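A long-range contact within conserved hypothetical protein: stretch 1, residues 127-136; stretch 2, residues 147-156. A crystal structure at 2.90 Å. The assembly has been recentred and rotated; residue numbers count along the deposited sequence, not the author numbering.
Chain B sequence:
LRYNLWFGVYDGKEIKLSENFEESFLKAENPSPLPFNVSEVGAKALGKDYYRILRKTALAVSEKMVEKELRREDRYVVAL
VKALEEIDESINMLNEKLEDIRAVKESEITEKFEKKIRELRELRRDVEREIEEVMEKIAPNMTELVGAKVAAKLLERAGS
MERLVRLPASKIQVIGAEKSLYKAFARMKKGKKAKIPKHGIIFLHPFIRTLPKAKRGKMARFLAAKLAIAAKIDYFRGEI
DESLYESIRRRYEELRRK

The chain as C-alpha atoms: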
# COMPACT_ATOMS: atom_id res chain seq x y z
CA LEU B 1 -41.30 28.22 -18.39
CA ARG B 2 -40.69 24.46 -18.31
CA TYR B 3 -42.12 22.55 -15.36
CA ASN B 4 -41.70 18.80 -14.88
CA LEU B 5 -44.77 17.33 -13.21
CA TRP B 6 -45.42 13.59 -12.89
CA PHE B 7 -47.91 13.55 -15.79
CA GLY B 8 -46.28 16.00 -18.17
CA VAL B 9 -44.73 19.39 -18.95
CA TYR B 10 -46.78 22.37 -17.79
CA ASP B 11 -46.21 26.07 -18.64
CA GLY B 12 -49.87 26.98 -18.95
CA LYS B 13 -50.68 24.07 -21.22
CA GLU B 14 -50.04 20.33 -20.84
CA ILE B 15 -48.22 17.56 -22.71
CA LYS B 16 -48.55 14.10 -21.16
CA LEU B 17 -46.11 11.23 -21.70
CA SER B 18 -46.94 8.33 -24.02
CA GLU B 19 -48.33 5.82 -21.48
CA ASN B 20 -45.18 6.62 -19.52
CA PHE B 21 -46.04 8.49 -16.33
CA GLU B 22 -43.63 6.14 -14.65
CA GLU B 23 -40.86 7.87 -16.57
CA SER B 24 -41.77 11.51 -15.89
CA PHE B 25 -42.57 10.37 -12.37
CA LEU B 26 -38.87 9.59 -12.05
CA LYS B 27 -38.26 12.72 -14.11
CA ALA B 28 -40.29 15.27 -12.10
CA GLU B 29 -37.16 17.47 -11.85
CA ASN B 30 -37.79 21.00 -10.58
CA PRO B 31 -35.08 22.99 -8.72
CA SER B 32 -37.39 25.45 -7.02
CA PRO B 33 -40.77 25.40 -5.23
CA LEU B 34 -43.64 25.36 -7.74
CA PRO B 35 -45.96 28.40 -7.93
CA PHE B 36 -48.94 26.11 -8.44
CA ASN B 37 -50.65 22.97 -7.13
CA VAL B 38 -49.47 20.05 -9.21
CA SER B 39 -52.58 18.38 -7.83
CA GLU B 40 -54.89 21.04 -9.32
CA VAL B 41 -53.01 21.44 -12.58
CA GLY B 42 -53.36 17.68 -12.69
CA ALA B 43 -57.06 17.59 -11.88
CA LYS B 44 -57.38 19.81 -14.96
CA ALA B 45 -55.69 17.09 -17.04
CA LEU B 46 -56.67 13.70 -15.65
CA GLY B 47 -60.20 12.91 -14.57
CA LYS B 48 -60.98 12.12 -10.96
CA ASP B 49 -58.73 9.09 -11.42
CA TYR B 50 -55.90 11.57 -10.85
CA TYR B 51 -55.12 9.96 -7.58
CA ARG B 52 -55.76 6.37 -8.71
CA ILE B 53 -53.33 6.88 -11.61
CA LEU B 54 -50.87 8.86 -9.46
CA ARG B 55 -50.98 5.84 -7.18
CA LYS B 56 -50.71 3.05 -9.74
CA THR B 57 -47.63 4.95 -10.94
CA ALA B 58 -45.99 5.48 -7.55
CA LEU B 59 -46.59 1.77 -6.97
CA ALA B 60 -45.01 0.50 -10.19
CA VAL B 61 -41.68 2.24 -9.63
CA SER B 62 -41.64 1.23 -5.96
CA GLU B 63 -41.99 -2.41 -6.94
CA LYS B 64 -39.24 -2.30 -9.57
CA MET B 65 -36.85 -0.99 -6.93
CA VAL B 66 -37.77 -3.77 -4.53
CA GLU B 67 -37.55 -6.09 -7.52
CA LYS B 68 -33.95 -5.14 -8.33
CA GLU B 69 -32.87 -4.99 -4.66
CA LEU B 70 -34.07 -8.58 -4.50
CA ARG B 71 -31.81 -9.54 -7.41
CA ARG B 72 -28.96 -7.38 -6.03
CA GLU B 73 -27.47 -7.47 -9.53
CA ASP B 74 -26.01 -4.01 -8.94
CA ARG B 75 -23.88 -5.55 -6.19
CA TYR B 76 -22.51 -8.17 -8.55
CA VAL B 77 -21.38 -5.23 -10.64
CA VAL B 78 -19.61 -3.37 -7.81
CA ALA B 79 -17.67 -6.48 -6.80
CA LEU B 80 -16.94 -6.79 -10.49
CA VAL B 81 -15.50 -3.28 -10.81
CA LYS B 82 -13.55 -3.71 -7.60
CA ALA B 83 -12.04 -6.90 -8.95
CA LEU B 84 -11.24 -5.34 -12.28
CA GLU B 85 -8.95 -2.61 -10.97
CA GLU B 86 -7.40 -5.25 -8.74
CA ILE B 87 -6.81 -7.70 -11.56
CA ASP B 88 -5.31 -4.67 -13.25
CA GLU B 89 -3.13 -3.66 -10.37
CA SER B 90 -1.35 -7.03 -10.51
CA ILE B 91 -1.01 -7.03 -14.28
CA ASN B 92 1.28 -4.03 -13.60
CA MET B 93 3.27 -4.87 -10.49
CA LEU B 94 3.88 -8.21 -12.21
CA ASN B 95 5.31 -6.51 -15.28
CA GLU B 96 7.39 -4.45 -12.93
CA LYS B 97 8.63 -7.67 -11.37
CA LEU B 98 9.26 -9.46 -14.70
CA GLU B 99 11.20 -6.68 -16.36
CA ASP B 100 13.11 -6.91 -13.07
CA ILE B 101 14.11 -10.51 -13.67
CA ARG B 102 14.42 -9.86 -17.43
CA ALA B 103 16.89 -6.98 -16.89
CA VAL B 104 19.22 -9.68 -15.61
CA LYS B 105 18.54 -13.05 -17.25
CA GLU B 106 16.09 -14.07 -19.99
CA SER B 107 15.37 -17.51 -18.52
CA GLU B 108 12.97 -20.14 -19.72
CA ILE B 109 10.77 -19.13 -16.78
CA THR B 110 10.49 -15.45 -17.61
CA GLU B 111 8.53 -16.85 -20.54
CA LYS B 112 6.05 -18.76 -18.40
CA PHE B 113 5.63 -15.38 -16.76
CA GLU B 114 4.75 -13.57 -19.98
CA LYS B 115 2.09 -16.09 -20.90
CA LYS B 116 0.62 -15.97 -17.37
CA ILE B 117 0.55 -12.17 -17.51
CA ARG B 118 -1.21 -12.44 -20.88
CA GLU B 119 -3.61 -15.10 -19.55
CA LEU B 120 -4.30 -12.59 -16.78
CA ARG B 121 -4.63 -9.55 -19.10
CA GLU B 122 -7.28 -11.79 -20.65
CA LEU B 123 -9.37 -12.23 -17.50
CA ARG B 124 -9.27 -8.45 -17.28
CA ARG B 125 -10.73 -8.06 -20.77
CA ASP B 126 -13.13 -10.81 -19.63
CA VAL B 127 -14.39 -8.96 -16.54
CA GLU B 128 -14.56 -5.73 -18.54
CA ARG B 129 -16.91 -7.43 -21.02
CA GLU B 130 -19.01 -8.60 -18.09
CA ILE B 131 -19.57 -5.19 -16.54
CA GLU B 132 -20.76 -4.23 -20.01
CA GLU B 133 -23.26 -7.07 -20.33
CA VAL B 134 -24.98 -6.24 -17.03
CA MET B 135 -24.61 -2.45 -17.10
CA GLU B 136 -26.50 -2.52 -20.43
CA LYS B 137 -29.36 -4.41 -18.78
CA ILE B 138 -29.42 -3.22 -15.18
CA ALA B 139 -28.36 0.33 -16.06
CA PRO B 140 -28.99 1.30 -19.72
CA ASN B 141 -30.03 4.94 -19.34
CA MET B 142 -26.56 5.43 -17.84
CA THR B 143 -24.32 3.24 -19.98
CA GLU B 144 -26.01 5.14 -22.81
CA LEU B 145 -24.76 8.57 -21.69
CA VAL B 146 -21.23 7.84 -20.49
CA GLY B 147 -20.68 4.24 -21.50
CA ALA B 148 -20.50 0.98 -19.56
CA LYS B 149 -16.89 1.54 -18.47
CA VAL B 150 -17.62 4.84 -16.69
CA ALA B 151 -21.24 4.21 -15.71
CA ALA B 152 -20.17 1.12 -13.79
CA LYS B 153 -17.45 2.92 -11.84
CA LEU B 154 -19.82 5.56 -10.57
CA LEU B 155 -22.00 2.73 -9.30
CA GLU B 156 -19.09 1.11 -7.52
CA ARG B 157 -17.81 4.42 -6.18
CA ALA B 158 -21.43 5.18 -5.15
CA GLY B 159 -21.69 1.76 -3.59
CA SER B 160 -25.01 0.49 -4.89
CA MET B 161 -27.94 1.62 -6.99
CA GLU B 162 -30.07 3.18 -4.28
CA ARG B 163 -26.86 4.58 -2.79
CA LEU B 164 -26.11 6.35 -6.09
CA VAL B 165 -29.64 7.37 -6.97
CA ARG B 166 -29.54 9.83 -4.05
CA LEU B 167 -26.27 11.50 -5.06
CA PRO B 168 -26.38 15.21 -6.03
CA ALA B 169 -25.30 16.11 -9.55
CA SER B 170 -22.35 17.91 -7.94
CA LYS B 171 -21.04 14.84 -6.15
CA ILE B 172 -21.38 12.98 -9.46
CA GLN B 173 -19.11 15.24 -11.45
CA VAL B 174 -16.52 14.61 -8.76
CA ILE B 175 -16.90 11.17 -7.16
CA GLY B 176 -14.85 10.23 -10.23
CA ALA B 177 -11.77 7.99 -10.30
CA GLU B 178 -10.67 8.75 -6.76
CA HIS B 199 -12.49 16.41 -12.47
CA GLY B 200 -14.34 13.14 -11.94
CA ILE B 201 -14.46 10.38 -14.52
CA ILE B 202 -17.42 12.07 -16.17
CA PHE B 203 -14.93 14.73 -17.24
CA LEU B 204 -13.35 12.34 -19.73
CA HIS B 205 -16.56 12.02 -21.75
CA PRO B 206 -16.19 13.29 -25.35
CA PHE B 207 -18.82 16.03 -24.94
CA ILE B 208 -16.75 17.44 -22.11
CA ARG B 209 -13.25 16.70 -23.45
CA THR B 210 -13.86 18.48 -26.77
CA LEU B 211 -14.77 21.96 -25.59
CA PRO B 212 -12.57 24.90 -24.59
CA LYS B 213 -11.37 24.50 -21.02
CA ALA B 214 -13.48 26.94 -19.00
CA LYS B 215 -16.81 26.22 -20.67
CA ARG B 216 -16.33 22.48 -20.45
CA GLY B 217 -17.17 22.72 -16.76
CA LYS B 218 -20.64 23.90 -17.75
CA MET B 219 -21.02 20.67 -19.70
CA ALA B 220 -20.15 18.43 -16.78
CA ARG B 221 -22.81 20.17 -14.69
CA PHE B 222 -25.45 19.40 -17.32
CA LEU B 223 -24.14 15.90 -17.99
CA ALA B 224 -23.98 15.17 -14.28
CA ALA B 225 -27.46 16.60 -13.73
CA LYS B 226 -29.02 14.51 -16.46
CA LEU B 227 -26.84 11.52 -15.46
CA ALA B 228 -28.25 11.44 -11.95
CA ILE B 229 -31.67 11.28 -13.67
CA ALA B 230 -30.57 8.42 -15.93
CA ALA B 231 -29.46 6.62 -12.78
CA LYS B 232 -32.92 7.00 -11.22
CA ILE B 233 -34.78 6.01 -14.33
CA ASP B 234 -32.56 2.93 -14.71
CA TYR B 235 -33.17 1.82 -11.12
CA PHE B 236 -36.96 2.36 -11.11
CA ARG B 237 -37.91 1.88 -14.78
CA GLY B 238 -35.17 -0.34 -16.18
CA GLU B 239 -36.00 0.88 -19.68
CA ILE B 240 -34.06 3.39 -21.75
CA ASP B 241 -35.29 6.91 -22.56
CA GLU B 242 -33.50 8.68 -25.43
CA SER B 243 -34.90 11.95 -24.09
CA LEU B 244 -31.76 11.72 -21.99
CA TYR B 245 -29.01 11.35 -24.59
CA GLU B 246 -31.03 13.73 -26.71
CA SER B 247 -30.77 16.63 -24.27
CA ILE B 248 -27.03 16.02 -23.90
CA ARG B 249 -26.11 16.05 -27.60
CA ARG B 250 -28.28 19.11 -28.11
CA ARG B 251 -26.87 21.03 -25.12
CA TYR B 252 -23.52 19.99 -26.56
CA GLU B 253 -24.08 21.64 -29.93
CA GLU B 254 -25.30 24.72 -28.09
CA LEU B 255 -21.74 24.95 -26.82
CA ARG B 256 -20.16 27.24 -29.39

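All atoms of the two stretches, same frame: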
# COMPACT_ATOMS: atom_id res chain seq x y z
N VAL B 127 -13.59 -9.62 -17.57
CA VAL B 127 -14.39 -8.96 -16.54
C VAL B 127 -14.92 -7.63 -17.08
O VAL B 127 -16.01 -7.20 -16.72
CB VAL B 127 -13.56 -8.70 -15.26
CG1 VAL B 127 -14.37 -7.88 -14.28
CG2 VAL B 127 -13.17 -10.02 -14.62
N GLU B 128 -14.14 -6.99 -17.95
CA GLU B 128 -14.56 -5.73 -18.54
C GLU B 128 -15.75 -5.98 -19.47
O GLU B 128 -16.64 -5.14 -19.57
CB GLU B 128 -13.40 -5.05 -19.28
CG GLU B 128 -12.75 -3.91 -18.47
CD GLU B 128 -11.61 -3.17 -19.19
OE1 GLU B 128 -11.84 -2.61 -20.29
OE2 GLU B 128 -10.49 -3.14 -18.65
N ARG B 129 -15.78 -7.13 -20.13
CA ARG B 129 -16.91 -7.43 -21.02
C ARG B 129 -18.14 -7.68 -20.16
O ARG B 129 -19.25 -7.31 -20.53
CB ARG B 129 -16.64 -8.67 -21.87
CG ARG B 129 -17.70 -8.88 -22.96
CD ARG B 129 -17.49 -10.19 -23.70
NE ARG B 129 -16.15 -10.29 -24.27
CZ ARG B 129 -15.67 -11.37 -24.91
NH1 ARG B 129 -16.43 -12.45 -25.06
NH2 ARG B 129 -14.43 -11.36 -25.39
N GLU B 130 -17.93 -8.31 -19.02
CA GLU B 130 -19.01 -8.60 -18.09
C GLU B 130 -19.71 -7.35 -17.58
O GLU B 130 -20.94 -7.25 -17.65
CB GLU B 130 -18.47 -9.40 -16.91
CG GLU B 130 -18.95 -10.84 -16.85
CD GLU B 130 -20.40 -10.97 -16.43
OE1 GLU B 130 -20.88 -12.11 -16.28
OE2 GLU B 130 -21.06 -9.93 -16.23
N ILE B 131 -18.95 -6.39 -17.05
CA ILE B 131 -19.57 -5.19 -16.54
C ILE B 131 -20.39 -4.55 -17.64
O ILE B 131 -21.38 -3.86 -17.37
CB ILE B 131 -18.51 -4.19 -16.00
CG1 ILE B 131 -17.54 -3.80 -17.11
CG2 ILE B 131 -17.77 -4.81 -14.84
CD1 ILE B 131 -18.01 -2.67 -18.02
N GLU B 132 -20.01 -4.79 -18.88
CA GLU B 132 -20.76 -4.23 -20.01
C GLU B 132 -22.08 -4.97 -20.18
O GLU B 132 -23.13 -4.34 -20.28
CB GLU B 132 -19.93 -4.32 -21.30
CG GLU B 132 -20.65 -3.76 -22.53
CD GLU B 132 -19.70 -3.37 -23.65
OE1 GLU B 132 -18.86 -4.20 -24.05
OE2 GLU B 132 -19.79 -2.22 -24.14
N GLU B 133 -22.04 -6.29 -20.19
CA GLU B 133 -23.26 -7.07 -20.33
C GLU B 133 -24.33 -6.63 -19.34
O GLU B 133 -25.43 -6.26 -19.75
CB GLU B 133 -22.98 -8.56 -20.14
CG GLU B 133 -23.40 -9.41 -21.33
CD GLU B 133 -22.56 -9.12 -22.57
OE1 GLU B 133 -21.59 -9.87 -22.83
OE2 GLU B 133 -22.88 -8.13 -23.28
N VAL B 134 -24.02 -6.66 -18.05
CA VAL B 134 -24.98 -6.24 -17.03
C VAL B 134 -25.34 -4.75 -17.17
O VAL B 134 -26.50 -4.41 -17.42
CB VAL B 134 -24.45 -6.46 -15.62
CG1 VAL B 134 -24.84 -7.80 -15.13
CG2 VAL B 134 -22.95 -6.33 -15.61
N MET B 135 -24.37 -3.88 -16.99
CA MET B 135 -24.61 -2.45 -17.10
C MET B 135 -25.60 -2.08 -18.22
O MET B 135 -26.38 -1.14 -18.08
CB MET B 135 -23.28 -1.72 -17.29
CG MET B 135 -22.52 -1.51 -15.99
SD MET B 135 -23.18 -0.15 -15.01
CE MET B 135 -24.40 -0.99 -14.02
N GLU B 136 -25.58 -2.81 -19.33
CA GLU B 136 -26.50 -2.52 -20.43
C GLU B 136 -27.93 -2.98 -20.13
O GLU B 136 -28.88 -2.53 -20.77
CB GLU B 136 -26.03 -3.20 -21.73
CG GLU B 136 -24.99 -2.40 -22.51
CD GLU B 136 -24.33 -3.19 -23.64
OE1 GLU B 136 -23.36 -2.66 -24.22
OE2 GLU B 136 -24.79 -4.31 -23.95
N GLY B 147 -21.25 5.48 -21.02
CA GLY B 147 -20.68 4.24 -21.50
C GLY B 147 -20.45 3.30 -20.34
O GLY B 147 -20.07 3.73 -19.25
N ALA B 148 -20.66 2.01 -20.58
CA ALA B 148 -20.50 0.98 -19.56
C ALA B 148 -19.32 1.23 -18.63
O ALA B 148 -19.49 1.37 -17.42
CB ALA B 148 -20.35 -0.39 -20.22
N LYS B 149 -18.13 1.30 -19.22
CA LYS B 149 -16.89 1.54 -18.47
C LYS B 149 -17.11 2.54 -17.32
O LYS B 149 -17.02 2.19 -16.14
CB LYS B 149 -15.81 2.04 -19.44
CG LYS B 149 -14.37 2.02 -18.92
CD LYS B 149 -13.77 0.62 -18.92
CE LYS B 149 -13.90 -0.09 -17.57
NZ LYS B 149 -15.30 -0.41 -17.15
N VAL B 150 -17.40 3.79 -17.68
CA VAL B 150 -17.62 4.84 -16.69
C VAL B 150 -18.83 4.58 -15.80
O VAL B 150 -18.72 4.50 -14.57
CB VAL B 150 -17.84 6.19 -17.39
CG1 VAL B 150 -17.68 7.32 -16.40
CG2 VAL B 150 -16.88 6.33 -18.54
N ALA B 151 -20.00 4.45 -16.42
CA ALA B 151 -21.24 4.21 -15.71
C ALA B 151 -21.06 3.23 -14.56
O ALA B 151 -21.54 3.47 -13.44
CB ALA B 151 -22.30 3.69 -16.68
N ALA B 152 -20.36 2.13 -14.81
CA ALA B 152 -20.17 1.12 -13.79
C ALA B 152 -19.28 1.57 -12.63
O ALA B 152 -19.45 1.11 -11.51
CB ALA B 152 -19.63 -0.15 -14.41
N LYS B 153 -18.34 2.46 -12.91
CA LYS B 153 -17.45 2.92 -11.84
C LYS B 153 -18.20 3.83 -10.89
O LYS B 153 -18.01 3.76 -9.67
CB LYS B 153 -16.23 3.65 -12.42
CG LYS B 153 -15.32 4.31 -11.36
CD LYS B 153 -14.72 3.34 -10.33
CE LYS B 153 -13.59 4.03 -9.55
NZ LYS B 153 -12.92 3.19 -8.51
N LEU B 154 -19.05 4.70 -11.43
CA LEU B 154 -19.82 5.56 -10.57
C LEU B 154 -20.57 4.66 -9.60
O LEU B 154 -20.54 4.87 -8.40
CB LEU B 154 -20.83 6.37 -11.36
CG LEU B 154 -20.30 7.43 -12.30
CD1 LEU B 154 -21.47 8.12 -12.99
CD2 LEU B 154 -19.46 8.43 -11.52
N LEU B 155 -21.23 3.64 -10.14
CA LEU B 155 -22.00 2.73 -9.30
C LEU B 155 -21.16 2.10 -8.21
O LEU B 155 -21.62 1.94 -7.09
CB LEU B 155 -22.63 1.63 -10.15
CG LEU B 155 -23.39 0.55 -9.37
CD1 LEU B 155 -24.51 1.18 -8.56
CD2 LEU B 155 -23.95 -0.47 -10.35
N GLU B 156 -19.93 1.72 -8.53
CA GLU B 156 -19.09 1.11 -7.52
C GLU B 156 -18.61 2.16 -6.53
O GLU B 156 -18.55 1.90 -5.34
CB GLU B 156 -17.89 0.40 -8.15
CG GLU B 156 -16.84 -0.11 -7.15
CD GLU B 156 -15.58 0.77 -7.11
OE1 GLU B 156 -14.73 0.54 -6.22
OE2 GLU B 156 -15.44 1.67 -7.97

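Two helices cross at nearly a right angle and are held together by a small apolar contact, in which Met135 of the first helix fits among three alanines and a leucine of the second, with no hydrogen bond or salt bridge between them. The axes make an angle of 80° and approach to 9.2 Å, so contact is confined to the crossing region, and the two stretches together bury 366 Å².

Met135 makes the central contact. Its CA-to-CB bond points toward the second helix, and its side chain sits as a knob among Ala148, Ala151, Ala152 and Leu155. With chi1 and chi2 both m, the unbranched chain folds across this surface: Met135 CG lies 3.6 Å from Ala152 CB, SD passes 3.5 Å from Ala152 CA, and CE reaches Leu155 CD2 at 3.7 Å. Alanine suits the hole because its single methyl leaves the backbone accessible, as the approach of the sulfur to an alpha carbon demonstrates. Leucine, being longer, extends out to meet the end of the methionine.

One turn earlier, the CA-to-CB bond of Ile131 also points toward the second helix. Ile131 CD1 packs 3.9 Å from Ala148 CB, while its CB lies 4.5 Å from Ala152 CB; an aliphatic residue suits this buried site. Ala148 lies where the backbones come close, its CA 5.2 Å from Glu132 CA; its CB is only 3.9 Å from that same Glu132 CA, a spacing well matched to a short side chain.

At the margin, Lys149 starts away from the first helix, but its flexible chain bends back to cover part of the edge, with NZ 3.6 Å from Ile131 CD1 and CD 4.0 Å from Glu128 OE1; no salt bridge forms between Lys149 and Glu128. Gly147, at the N-cap, has backbone angles that favor glycine.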